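Local coordinates for SPbeta prophage-derived uncharacterized protein YorR (Bacillus subtilis, PDB 3KB2) that is of unknown function but binds a phosphorylated guanosine diphosphate and magnesium, and is probably a nucleotide kinase of the dTMP kinase type, at residues 3-8 / 96-101; 27-32 / 57-62; 44-49 / 78-83; 63-68 / 87-92. All coordinates share one frame; numbering follows the deposited sequence.

Contact 1: residues 3-8 / 96-101; sequences LIILEG and AKVVYL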
# COMPACT_ATOMS: atom_id res chain seq x y z
N LEU A 3 -19.99 -15.03 -16.36
CA LEU A 3 -19.19 -13.95 -15.81
C LEU A 3 -18.32 -14.48 -14.68
O LEU A 3 -18.82 -14.81 -13.61
CB LEU A 3 -20.10 -12.83 -15.29
CG LEU A 3 -19.45 -11.63 -14.62
CD1 LEU A 3 -18.54 -10.91 -15.60
CD2 LEU A 3 -20.54 -10.69 -14.11
N ILE A 4 -17.01 -14.55 -14.93
CA ILE A 4 -16.08 -15.06 -13.94
C ILE A 4 -15.45 -13.95 -13.11
O ILE A 4 -14.80 -13.07 -13.65
CB ILE A 4 -14.96 -15.88 -14.61
CG1 ILE A 4 -15.58 -16.95 -15.52
CG2 ILE A 4 -14.07 -16.51 -13.56
CD1 ILE A 4 -14.58 -17.70 -16.36
N ILE A 5 -15.66 -14.01 -11.81
CA ILE A 5 -15.13 -13.00 -10.90
C ILE A 5 -14.03 -13.58 -10.02
O ILE A 5 -14.24 -14.57 -9.31
CB ILE A 5 -16.28 -12.44 -10.03
CG1 ILE A 5 -17.33 -11.78 -10.93
CG2 ILE A 5 -15.75 -11.41 -9.05
CD1 ILE A 5 -18.69 -11.69 -10.30
N LEU A 6 -12.85 -12.97 -10.08
CA LEU A 6 -11.70 -13.42 -9.30
C LEU A 6 -11.42 -12.49 -8.13
O LEU A 6 -11.11 -11.32 -8.31
CB LEU A 6 -10.47 -13.50 -10.20
CG LEU A 6 -10.72 -14.40 -11.41
CD1 LEU A 6 -9.51 -14.39 -12.33
CD2 LEU A 6 -11.00 -15.83 -10.93
N GLU A 7 -11.54 -13.02 -6.92
CA GLU A 7 -11.32 -12.22 -5.73
C GLU A 7 -10.31 -12.88 -4.81
O GLU A 7 -10.04 -14.08 -4.92
CB GLU A 7 -12.65 -12.02 -4.98
CG GLU A 7 -13.67 -11.19 -5.73
CD GLU A 7 -13.37 -9.71 -5.67
OE1 GLU A 7 -12.19 -9.33 -5.80
OE2 GLU A 7 -14.32 -8.90 -5.49
N GLY A 8 -9.76 -12.09 -3.91
CA GLY A 8 -8.78 -12.62 -2.98
C GLY A 8 -7.62 -11.66 -2.81
O GLY A 8 -7.44 -10.74 -3.62
N ALA A 96 -23.01 -15.47 -12.97
CA ALA A 96 -21.76 -15.26 -12.29
C ALA A 96 -21.18 -16.49 -11.63
O ALA A 96 -21.90 -17.36 -11.13
CB ALA A 96 -21.90 -14.14 -11.28
N LYS A 97 -19.85 -16.55 -11.65
CA LYS A 97 -19.08 -17.60 -11.01
C LYS A 97 -18.09 -16.81 -10.17
O LYS A 97 -17.17 -16.18 -10.71
CB LYS A 97 -18.34 -18.45 -12.05
CG LYS A 97 -18.95 -19.83 -12.30
CD LYS A 97 -20.40 -19.74 -12.75
CE LYS A 97 -20.94 -21.09 -13.21
NZ LYS A 97 -20.89 -22.13 -12.14
N VAL A 98 -18.30 -16.81 -8.86
CA VAL A 98 -17.44 -16.07 -7.95
C VAL A 98 -16.30 -16.91 -7.41
O VAL A 98 -16.52 -17.87 -6.68
CB VAL A 98 -18.23 -15.51 -6.75
CG1 VAL A 98 -17.31 -14.67 -5.88
CG2 VAL A 98 -19.39 -14.68 -7.25
N VAL A 99 -15.08 -16.55 -7.77
CA VAL A 99 -13.92 -17.30 -7.32
C VAL A 99 -13.15 -16.57 -6.23
O VAL A 99 -12.87 -15.37 -6.35
CB VAL A 99 -12.98 -17.59 -8.49
CG1 VAL A 99 -11.80 -18.42 -8.02
CG2 VAL A 99 -13.73 -18.30 -9.56
N TYR A 100 -12.81 -17.28 -5.17
CA TYR A 100 -12.06 -16.71 -4.06
C TYR A 100 -10.73 -17.46 -3.97
O TYR A 100 -10.69 -18.63 -3.61
CB TYR A 100 -12.86 -16.87 -2.75
CG TYR A 100 -12.11 -16.52 -1.47
CD1 TYR A 100 -11.18 -15.47 -1.43
CD2 TYR A 100 -12.33 -17.24 -0.29
CE1 TYR A 100 -10.50 -15.15 -0.25
CE2 TYR A 100 -11.64 -16.91 0.90
CZ TYR A 100 -10.73 -15.87 0.90
OH TYR A 100 -10.04 -15.55 2.06
N LEU A 101 -9.65 -16.78 -4.33
CA LEU A 101 -8.35 -17.41 -4.27
C LEU A 101 -7.63 -16.90 -3.04
O LEU A 101 -7.49 -15.69 -2.85
CB LEU A 101 -7.55 -17.09 -5.52
CG LEU A 101 -8.17 -17.54 -6.85
CD1 LEU A 101 -7.17 -17.30 -7.98
CD2 LEU A 101 -8.53 -19.01 -6.79
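In Val-99, CG1 stands anti to the backbone N (chi1 -178°) and CG2 anti to the carbonyl carbon, while in Leu-6 CG is anti to the carbonyl carbon (chi1 -56°); the two side chains therefore lie alongside each other and point the same way. CD2 of Leu-6 leans across to Val-99 CB at 3.6 Å, touching both methyls of the valine too. On the other face, Ile-5 has CG1 beside its backbone N, and this carries its CD1 over the neighbouring strand to 4.2 Å from Ala-96 CB, with Val-98 CG2 about as near; the small alanine and the branched valine suit a surface that an isoleucine tip must lie along. Five backbone hydrogen bonds join the strands in parallel, Leu-3 beside Ala-96 through Glu-7 beside Tyr-100. The tightest runs from Val-99 N to Ile-5 O, 2.6 Å and nearly along the C=O axis, and the straightest from Ile-5 N to Lys-97 O, 179° at the hydrogen. This is the middle of the parallel sheet of a P-loop kinase fold, with 3-7 the strand that leads into the phosphate-binding loop; Leu-6 packs on Ala-18 of the helix after that loop, and Val-99 on Trp-146. Glu-7 bends at chi2, turning its carboxylate off from strand 96-101, and OE1 is hydrogen-bonded to Ser-66 OG and Phe-63 N, so the buried carboxylate, probably charged, is met by donors at the start of helix 64-70. Gly-8 sets its CA at the Tyr-100 ring edge, 4.0 Å from CD1, where a CB would hit Leu-101 O and the preceding carbonyl oxygen.

Contact 2: residues 27-32 / 57-62; sequences YPIIKG and NVIIDR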
# COMPACT_ATOMS: atom_id res chain seq x y z
N TYR A 27 -12.26 -15.24 -23.06
CA TYR A 27 -12.98 -14.14 -22.42
C TYR A 27 -12.01 -12.99 -22.21
O TYR A 27 -10.85 -13.19 -21.87
CB TYR A 27 -13.52 -14.55 -21.05
CG TYR A 27 -14.69 -15.51 -21.04
CD1 TYR A 27 -15.37 -15.85 -22.21
CD2 TYR A 27 -15.12 -16.07 -19.85
CE1 TYR A 27 -16.45 -16.74 -22.18
CE2 TYR A 27 -16.19 -16.95 -19.81
CZ TYR A 27 -16.85 -17.29 -20.97
OH TYR A 27 -17.88 -18.20 -20.88
N PRO A 28 -12.46 -11.75 -22.43
CA PRO A 28 -11.55 -10.62 -22.23
C PRO A 28 -11.34 -10.50 -20.72
O PRO A 28 -12.18 -10.94 -19.95
CB PRO A 28 -12.33 -9.43 -22.77
CG PRO A 28 -13.30 -10.03 -23.72
CD PRO A 28 -13.71 -11.31 -23.06
N ILE A 29 -10.23 -9.90 -20.31
CA ILE A 29 -9.91 -9.70 -18.89
C ILE A 29 -10.06 -8.23 -18.51
O ILE A 29 -9.48 -7.35 -19.14
CB ILE A 29 -8.45 -10.10 -18.58
CG1 ILE A 29 -8.19 -11.54 -19.00
CG2 ILE A 29 -8.19 -9.92 -17.09
CD1 ILE A 29 -6.74 -11.98 -18.78
N ILE A 30 -10.82 -7.97 -17.44
CA ILE A 30 -11.05 -6.60 -16.98
C ILE A 30 -10.80 -6.48 -15.48
O ILE A 30 -11.26 -7.31 -14.71
CB ILE A 30 -12.51 -6.17 -17.29
CG1 ILE A 30 -12.70 -6.09 -18.81
CG2 ILE A 30 -12.85 -4.85 -16.61
CD1 ILE A 30 -14.13 -5.94 -19.22
N LYS A 31 -10.07 -5.44 -15.07
CA LYS A 31 -9.79 -5.20 -13.66
C LYS A 31 -11.01 -4.48 -13.10
O LYS A 31 -11.41 -3.44 -13.62
CB LYS A 31 -8.55 -4.33 -13.50
CG LYS A 31 -7.29 -4.92 -14.11
CD LYS A 31 -6.77 -6.08 -13.28
CE LYS A 31 -5.56 -5.70 -12.44
NZ LYS A 31 -5.84 -4.66 -11.40
N GLY A 32 -11.60 -5.01 -12.04
CA GLY A 32 -12.78 -4.38 -11.47
C GLY A 32 -12.52 -3.25 -10.50
O GLY A 32 -12.88 -2.09 -10.77
N ASN A 57 -19.42 -13.21 -20.26
CA ASN A 57 -18.35 -13.88 -20.98
C ASN A 57 -17.06 -13.09 -20.87
O ASN A 57 -16.34 -12.88 -21.85
CB ASN A 57 -18.73 -14.08 -22.45
CG ASN A 57 -19.94 -14.98 -22.62
OD1 ASN A 57 -20.02 -16.04 -21.98
ND2 ASN A 57 -20.88 -14.58 -23.47
N VAL A 58 -16.77 -12.64 -19.65
CA VAL A 58 -15.55 -11.91 -19.39
C VAL A 58 -15.06 -12.34 -18.04
O VAL A 58 -15.78 -12.98 -17.29
CB VAL A 58 -15.77 -10.38 -19.39
CG1 VAL A 58 -16.61 -9.97 -20.60
CG2 VAL A 58 -16.42 -9.94 -18.10
N ILE A 59 -13.81 -12.00 -17.74
CA ILE A 59 -13.19 -12.34 -16.47
C ILE A 59 -12.89 -11.03 -15.75
O ILE A 59 -12.21 -10.17 -16.29
CB ILE A 59 -11.88 -13.09 -16.71
CG1 ILE A 59 -12.15 -14.39 -17.47
CG2 ILE A 59 -11.18 -13.34 -15.38
CD1 ILE A 59 -10.92 -14.99 -18.13
N ILE A 60 -13.42 -10.88 -14.54
CA ILE A 60 -13.21 -9.67 -13.76
C ILE A 60 -12.17 -9.95 -12.67
O ILE A 60 -12.44 -10.68 -11.71
CB ILE A 60 -14.54 -9.19 -13.12
CG1 ILE A 60 -15.55 -8.85 -14.23
CG2 ILE A 60 -14.28 -8.01 -12.20
CD1 ILE A 60 -16.89 -8.31 -13.75
N ASP A 61 -10.99 -9.37 -12.83
CA ASP A 61 -9.88 -9.52 -11.89
C ASP A 61 -10.10 -8.50 -10.77
O ASP A 61 -9.75 -7.34 -10.91
CB ASP A 61 -8.55 -9.25 -12.63
CG ASP A 61 -7.32 -9.61 -11.81
OD1 ASP A 61 -6.23 -9.61 -12.40
OD2 ASP A 61 -7.43 -9.88 -10.59
N ARG A 62 -10.70 -8.96 -9.66
CA ARG A 62 -11.03 -8.12 -8.51
C ARG A 62 -12.31 -7.34 -8.80
O ARG A 62 -12.42 -6.67 -9.83
CB ARG A 62 -9.89 -7.17 -8.17
CG ARG A 62 -8.62 -7.91 -7.79
CD ARG A 62 -7.89 -7.19 -6.69
NE ARG A 62 -7.48 -5.86 -7.11
CZ ARG A 62 -6.74 -5.04 -6.38
NH1 ARG A 62 -6.34 -5.41 -5.16
NH2 ARG A 62 -6.41 -3.85 -6.85
O HOH W 1 -19.76 -18.43 -23.41
O HOH W 2 -8.04 -4.00 -9.88
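The ring of Tyr-27 lies with one face over the peptide between Asn-57 and Val-58, Asn-57 C standing 3.4 Å above its plane toward the rim. At its edge are Ile-59 CG1 and, in plane, a water that donates to Asn-57 OD1 at 2.8 Å. The tyrosine ring and the Asn-57 amide are turned 40° apart, and Tyr-27 OH and Asn-57 OD1 both bond to Thr-2 N. A tyrosine fits here because its flat face can cover a peptide while its hydroxyl reaches polar partners at the rim. Beyond it the strands run parallel: Ile-59 N bonds to Pro-28 O, and Ile-30 N to Ile-59 O at 2.8 Å, the donor nearly along the C=O axis. Gly-32 N closes the pairing less well, reaching Asp-61 O at 3.2 Å from above the carbonyl plane. Lys-31 runs alongside Asp-61, its methylene CD 3.7 Å from OD1, but NZ stays 5.1 Å from that OD1 and binds a water instead. Asp-61 has CG anti to its backbone N (chi1 -170°), and its OD1 accepts from Ser-15 OG. An aspartate at the end of a strand, near magnesium and next to a P-loop serine, is consistent with a Walker B position in a P-loop kinase.

Contact 3: residues 44-49 / 78-83; sequences KLFEHF and SILTER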
# COMPACT_ATOMS: atom_id res chain seq x y z
N LYS A 44 -19.91 7.45 -8.64
CA LYS A 44 -19.02 7.03 -9.71
C LYS A 44 -18.73 5.53 -9.51
O LYS A 44 -18.72 4.77 -10.47
CB LYS A 44 -17.68 7.79 -9.67
CG LYS A 44 -17.73 9.31 -9.87
CD LYS A 44 -18.06 9.71 -11.29
CE LYS A 44 -18.12 11.22 -11.45
NZ LYS A 44 -18.55 11.60 -12.83
N LEU A 45 -18.49 5.13 -8.25
CA LEU A 45 -18.16 3.74 -7.91
C LEU A 45 -19.24 2.77 -8.34
O LEU A 45 -18.99 1.82 -9.08
CB LEU A 45 -17.93 3.59 -6.40
CG LEU A 45 -17.53 2.22 -5.84
CD1 LEU A 45 -16.14 1.82 -6.31
CD2 LEU A 45 -17.56 2.27 -4.32
N PHE A 46 -20.45 3.02 -7.87
CA PHE A 46 -21.59 2.17 -8.18
C PHE A 46 -21.87 2.09 -9.68
O PHE A 46 -22.16 1.02 -10.22
CB PHE A 46 -22.83 2.67 -7.46
CG PHE A 46 -24.05 1.85 -7.72
CD1 PHE A 46 -24.11 0.52 -7.30
CD2 PHE A 46 -25.13 2.39 -8.41
CE1 PHE A 46 -25.23 -0.26 -7.56
CE2 PHE A 46 -26.25 1.62 -8.67
CZ PHE A 46 -26.31 0.29 -8.26
N GLU A 47 -21.80 3.24 -10.34
CA GLU A 47 -22.04 3.32 -11.78
C GLU A 47 -21.11 2.34 -12.54
O GLU A 47 -21.56 1.58 -13.41
CB GLU A 47 -21.82 4.76 -12.24
CG GLU A 47 -21.96 4.98 -13.74
CD GLU A 47 -21.60 6.40 -14.16
OE1 GLU A 47 -20.43 6.81 -13.96
OE2 GLU A 47 -22.49 7.11 -14.68
N HIS A 48 -19.83 2.37 -12.20
CA HIS A 48 -18.86 1.49 -12.85
C HIS A 48 -19.14 0.01 -12.60
O HIS A 48 -19.06 -0.81 -13.52
CB HIS A 48 -17.46 1.82 -12.37
CG HIS A 48 -16.39 1.11 -13.14
ND1 HIS A 48 -16.13 1.38 -14.47
CD2 HIS A 48 -15.57 0.09 -12.79
CE1 HIS A 48 -15.20 0.55 -14.91
NE2 HIS A 48 -14.84 -0.24 -13.91
N PHE A 49 -19.46 -0.34 -11.35
CA PHE A 49 -19.74 -1.72 -11.00
C PHE A 49 -20.99 -2.21 -11.69
O PHE A 49 -21.08 -3.36 -12.11
CB PHE A 49 -19.89 -1.89 -9.49
CG PHE A 49 -18.59 -1.94 -8.75
CD1 PHE A 49 -17.50 -2.63 -9.29
CD2 PHE A 49 -18.44 -1.31 -7.53
CE1 PHE A 49 -16.29 -2.70 -8.61
CE2 PHE A 49 -17.23 -1.36 -6.83
CZ PHE A 49 -16.16 -2.06 -7.38
N SER A 78 -14.27 5.18 -1.44
CA SER A 78 -15.68 4.79 -1.47
C SER A 78 -15.97 3.30 -1.38
O SER A 78 -15.22 2.47 -1.90
CB SER A 78 -16.35 5.34 -2.72
OG SER A 78 -16.30 6.75 -2.74
N ILE A 79 -17.08 2.98 -0.74
CA ILE A 79 -17.50 1.60 -0.58
C ILE A 79 -18.95 1.44 -1.00
O ILE A 79 -19.75 2.36 -0.87
CB ILE A 79 -17.35 1.12 0.88
CG1 ILE A 79 -17.73 -0.35 0.99
CG2 ILE A 79 -18.26 1.92 1.80
CD1 ILE A 79 -17.25 -0.98 2.28
N LEU A 80 -19.29 0.27 -1.53
CA LEU A 80 -20.67 0.03 -1.91
C LEU A 80 -21.51 -0.06 -0.64
O LEU A 80 -21.00 -0.42 0.41
CB LEU A 80 -20.79 -1.28 -2.66
CG LEU A 80 -20.18 -1.24 -4.04
CD1 LEU A 80 -20.04 -2.64 -4.55
CD2 LEU A 80 -21.03 -0.38 -4.95
N THR A 81 -22.79 0.27 -0.74
CA THR A 81 -23.69 0.16 0.40
C THR A 81 -24.26 -1.25 0.33
O THR A 81 -24.14 -1.93 -0.69
CB THR A 81 -24.88 1.16 0.35
OG1 THR A 81 -25.66 0.93 -0.83
CG2 THR A 81 -24.38 2.59 0.35
N GLU A 82 -24.88 -1.69 1.42
CA GLU A 82 -25.48 -3.01 1.47
C GLU A 82 -26.47 -3.17 0.33
O GLU A 82 -26.48 -4.18 -0.36
CB GLU A 82 -26.23 -3.22 2.79
CG GLU A 82 -25.34 -3.27 4.02
CD GLU A 82 -26.13 -3.52 5.30
OE1 GLU A 82 -26.93 -2.63 5.70
OE2 GLU A 82 -25.97 -4.62 5.90
N ARG A 83 -27.29 -2.15 0.13
CA ARG A 83 -28.29 -2.19 -0.91
C ARG A 83 -27.68 -2.31 -2.30
O ARG A 83 -28.12 -3.13 -3.10
CB ARG A 83 -29.19 -0.95 -0.82
CG ARG A 83 -30.37 -0.96 -1.76
CD ARG A 83 -31.10 0.38 -1.75
NE ARG A 83 -32.17 0.44 -2.74
CZ ARG A 83 -32.82 1.56 -3.08
NH1 ARG A 83 -33.77 1.51 -4.00
NH2 ARG A 83 -32.50 2.71 -2.51
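This is apolar packing without a hydrogen bond between the segments, made where helix 42-52 lies against the extended loop that leads into helix 82-92, the centre of the contact about 15 Å from the centre of the chain. Leu-80 carries the contact. With its CG anti to the carbonyl carbon (chi1 -70°), the branched end comes nearer to the helix than its CB does and meets two rings one helical turn apart. Its CD1 lies 3.6 Å from Phe-49 CD2, the side chains crossing obliquely. Leu-80 CD2 comes to the edge of the Phe-46 ring, in plane, and lies 4.0 Å from Phe-46 CD1; there the side chains cross at about a right angle. A leucine suits the place because its two methyls can serve two aromatic neighbours at once. One turn back from Phe-49, Leu-45 holds CG anti to the backbone N (chi1 -178°), which sets CD2 against the loop backbone, 3.4 Å from Ser-78 O, and against Ser-78 CB at 3.7 Å. Ile-88 of helix 82-92 touches Phe-46, Phe-49 and Leu-80. Thr-81, at the N-cap position, caps a backbone N, and its own N bonds to Gln-84 OE1, consistent with a capping box.

Contact 4: residues 63-68 / 87-92; sequences FVYSNL and FIEDKI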
# COMPACT_ATOMS: atom_id res chain seq x y z
N PHE A 63 -13.28 -7.42 -7.88
CA PHE A 63 -14.56 -6.77 -8.10
C PHE A 63 -15.17 -6.15 -6.83
O PHE A 63 -14.46 -5.55 -6.02
CB PHE A 63 -15.49 -7.81 -8.75
CG PHE A 63 -16.70 -7.23 -9.44
CD1 PHE A 63 -16.68 -5.95 -9.97
CD2 PHE A 63 -17.86 -7.99 -9.58
CE1 PHE A 63 -17.80 -5.43 -10.62
CE2 PHE A 63 -18.98 -7.48 -10.22
CZ PHE A 63 -18.95 -6.19 -10.75
N VAL A 64 -16.49 -6.28 -6.66
CA VAL A 64 -17.21 -5.71 -5.52
C VAL A 64 -16.74 -6.18 -4.15
O VAL A 64 -16.80 -5.42 -3.18
CB VAL A 64 -18.76 -5.98 -5.60
CG1 VAL A 64 -19.36 -5.27 -6.82
CG2 VAL A 64 -19.04 -7.49 -5.68
N TYR A 65 -16.26 -7.41 -4.03
CA TYR A 65 -15.82 -7.88 -2.73
C TYR A 65 -14.51 -7.25 -2.31
O TYR A 65 -14.37 -6.85 -1.15
CB TYR A 65 -15.77 -9.41 -2.73
CG TYR A 65 -17.14 -9.98 -3.02
CD1 TYR A 65 -18.22 -9.73 -2.16
CD2 TYR A 65 -17.38 -10.68 -4.20
CE1 TYR A 65 -19.50 -10.16 -2.48
CE2 TYR A 65 -18.65 -11.12 -4.53
CZ TYR A 65 -19.71 -10.85 -3.67
OH TYR A 65 -20.97 -11.29 -4.03
N SER A 66 -13.55 -7.12 -3.22
CA SER A 66 -12.30 -6.47 -2.87
C SER A 66 -12.61 -5.03 -2.46
O SER A 66 -11.92 -4.46 -1.62
CB SER A 66 -11.34 -6.45 -4.05
OG SER A 66 -11.02 -7.75 -4.48
N ASN A 67 -13.65 -4.42 -3.06
CA ASN A 67 -14.00 -3.06 -2.70
C ASN A 67 -14.35 -2.98 -1.22
O ASN A 67 -13.89 -2.09 -0.52
CB ASN A 67 -15.17 -2.54 -3.52
CG ASN A 67 -15.64 -1.19 -3.05
OD1 ASN A 67 -14.96 -0.18 -3.23
ND2 ASN A 67 -16.80 -1.15 -2.44
N LEU A 68 -15.16 -3.93 -0.76
CA LEU A 68 -15.56 -3.99 0.64
C LEU A 68 -14.38 -4.13 1.60
O LEU A 68 -14.41 -3.60 2.71
CB LEU A 68 -16.53 -5.16 0.85
CG LEU A 68 -18.01 -4.83 0.67
CD1 LEU A 68 -18.23 -3.95 -0.55
CD2 LEU A 68 -18.80 -6.14 0.55
N PHE A 87 -27.89 -5.35 -4.90
CA PHE A 87 -28.43 -5.11 -6.23
C PHE A 87 -27.55 -5.74 -7.30
O PHE A 87 -28.04 -6.40 -8.21
CB PHE A 87 -28.57 -3.59 -6.46
CG PHE A 87 -29.04 -3.21 -7.83
CD1 PHE A 87 -28.14 -2.98 -8.85
CD2 PHE A 87 -30.40 -3.08 -8.09
CE1 PHE A 87 -28.58 -2.61 -10.12
CE2 PHE A 87 -30.85 -2.72 -9.36
CZ PHE A 87 -29.93 -2.48 -10.38
N ILE A 88 -26.24 -5.55 -7.19
CA ILE A 88 -25.30 -6.11 -8.16
C ILE A 88 -25.30 -7.64 -8.17
O ILE A 88 -25.21 -8.26 -9.23
CB ILE A 88 -23.87 -5.62 -7.90
CG1 ILE A 88 -23.81 -4.11 -8.16
CG2 ILE A 88 -22.89 -6.34 -8.80
CD1 ILE A 88 -22.53 -3.48 -7.69
N GLU A 89 -25.42 -8.24 -6.99
CA GLU A 89 -25.44 -9.69 -6.88
C GLU A 89 -26.67 -10.27 -7.58
O GLU A 89 -26.57 -11.21 -8.37
CB GLU A 89 -25.44 -10.10 -5.41
CG GLU A 89 -24.21 -9.61 -4.65
CD GLU A 89 -24.22 -10.05 -3.21
OE1 GLU A 89 -25.22 -9.77 -2.52
OE2 GLU A 89 -23.22 -10.66 -2.76
N ASP A 90 -27.83 -9.71 -7.28
CA ASP A 90 -29.06 -10.19 -7.90
C ASP A 90 -28.97 -10.04 -9.42
O ASP A 90 -29.45 -10.88 -10.18
CB ASP A 90 -30.26 -9.40 -7.37
CG ASP A 90 -31.55 -9.77 -8.08
OD1 ASP A 90 -32.06 -10.89 -7.87
OD2 ASP A 90 -32.06 -8.93 -8.85
N LYS A 91 -28.33 -8.97 -9.85
CA LYS A 91 -28.19 -8.71 -11.27
C LYS A 91 -27.32 -9.72 -12.06
O LYS A 91 -27.51 -9.89 -13.27
CB LYS A 91 -27.68 -7.29 -11.46
CG LYS A 91 -27.53 -6.86 -12.89
CD LYS A 91 -27.24 -5.38 -12.99
CE LYS A 91 -27.04 -5.00 -14.44
NZ LYS A 91 -27.05 -3.54 -14.67
N ILE A 92 -26.38 -10.39 -11.40
CA ILE A 92 -25.50 -11.33 -12.08
C ILE A 92 -25.49 -12.73 -11.49
O ILE A 92 -24.65 -13.55 -11.84
CB ILE A 92 -24.05 -10.82 -12.05
CG1 ILE A 92 -23.48 -10.97 -10.63
CG2 ILE A 92 -24.00 -9.35 -12.49
CD1 ILE A 92 -22.06 -10.50 -10.46
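From its CB, which points toward helix 82-92, the side chain of Val-64 divides into two methyls with different duties. The setting is a helix-to-helix contact in a P-loop kinase fold: helix 64-70 begins just after strand 58-61, and helix 82-92 precedes strand 96-102. CG1, anti to the carbonyl carbon (chi1 -64°), goes forward to meet Ile-88 CD1 tip to tip at 3.7 Å, and it also stands 3.9 Å above the plane of the Phe-63 ring, over its centre. CG2, in the crowded position between the backbone N and the carbonyl carbon, lies 3.7 Å above the centre of the Tyr-65 ring. The valine is thus wedged between the faces of its two aromatic neighbours, a place a short branched side chain fills well. Ile-88 has CG1 anti to the carbonyl carbon (chi1 -66°), which aims its CD1 at the valine. The Phe-63 ring brings its CE2 to 4.3 Å from Ile-92 CD1, which lies at the ring edge, and Ile-92 in turn packs on Leu-3 and Ile-5 of the sheet. Phe-49 meets the Phe-63 ring as well, at about 80° between planes. Tyr-65, with CG anti to the carbonyl carbon, reaches out to Glu-89, whose chain runs extended beyond CG. Both residues are buried, and their polar tips satisfy each other; OE2 also accepts from Gly-140 N, so one oxygen is gripped by two donors. The hydroxyl of Tyr-65 donates to Glu-89 OE2 at 2.7 Å, along its anti lone pair, the oxygen lying at the edge of the ring and in its plane.

Contacts 1 and 2 are both strand pairings of one parallel sheet, 10 Å apart between centres, and strands 3-7 and 58-61 are neighbours: Ile-4 O probably bonds to Ile-60 N at 2.7 Å. Contacts 3 and 4, 9 Å apart between centres, share helix 82-92 and lie on the same side of the chain's centre, packing helices and a loop. Contact 1 spans the chain sequence that holds the other three; contact 2 closes before contact 4 opens, while contact 3 crosses both. Glu-7 ties contact 1 to the helix of contact 4. Contact 3 lies about 18 Å, centre to centre, from contact 2, whose Asp-61 is near the magnesium, yet Gly-32 O meets His-48 and Phe-49.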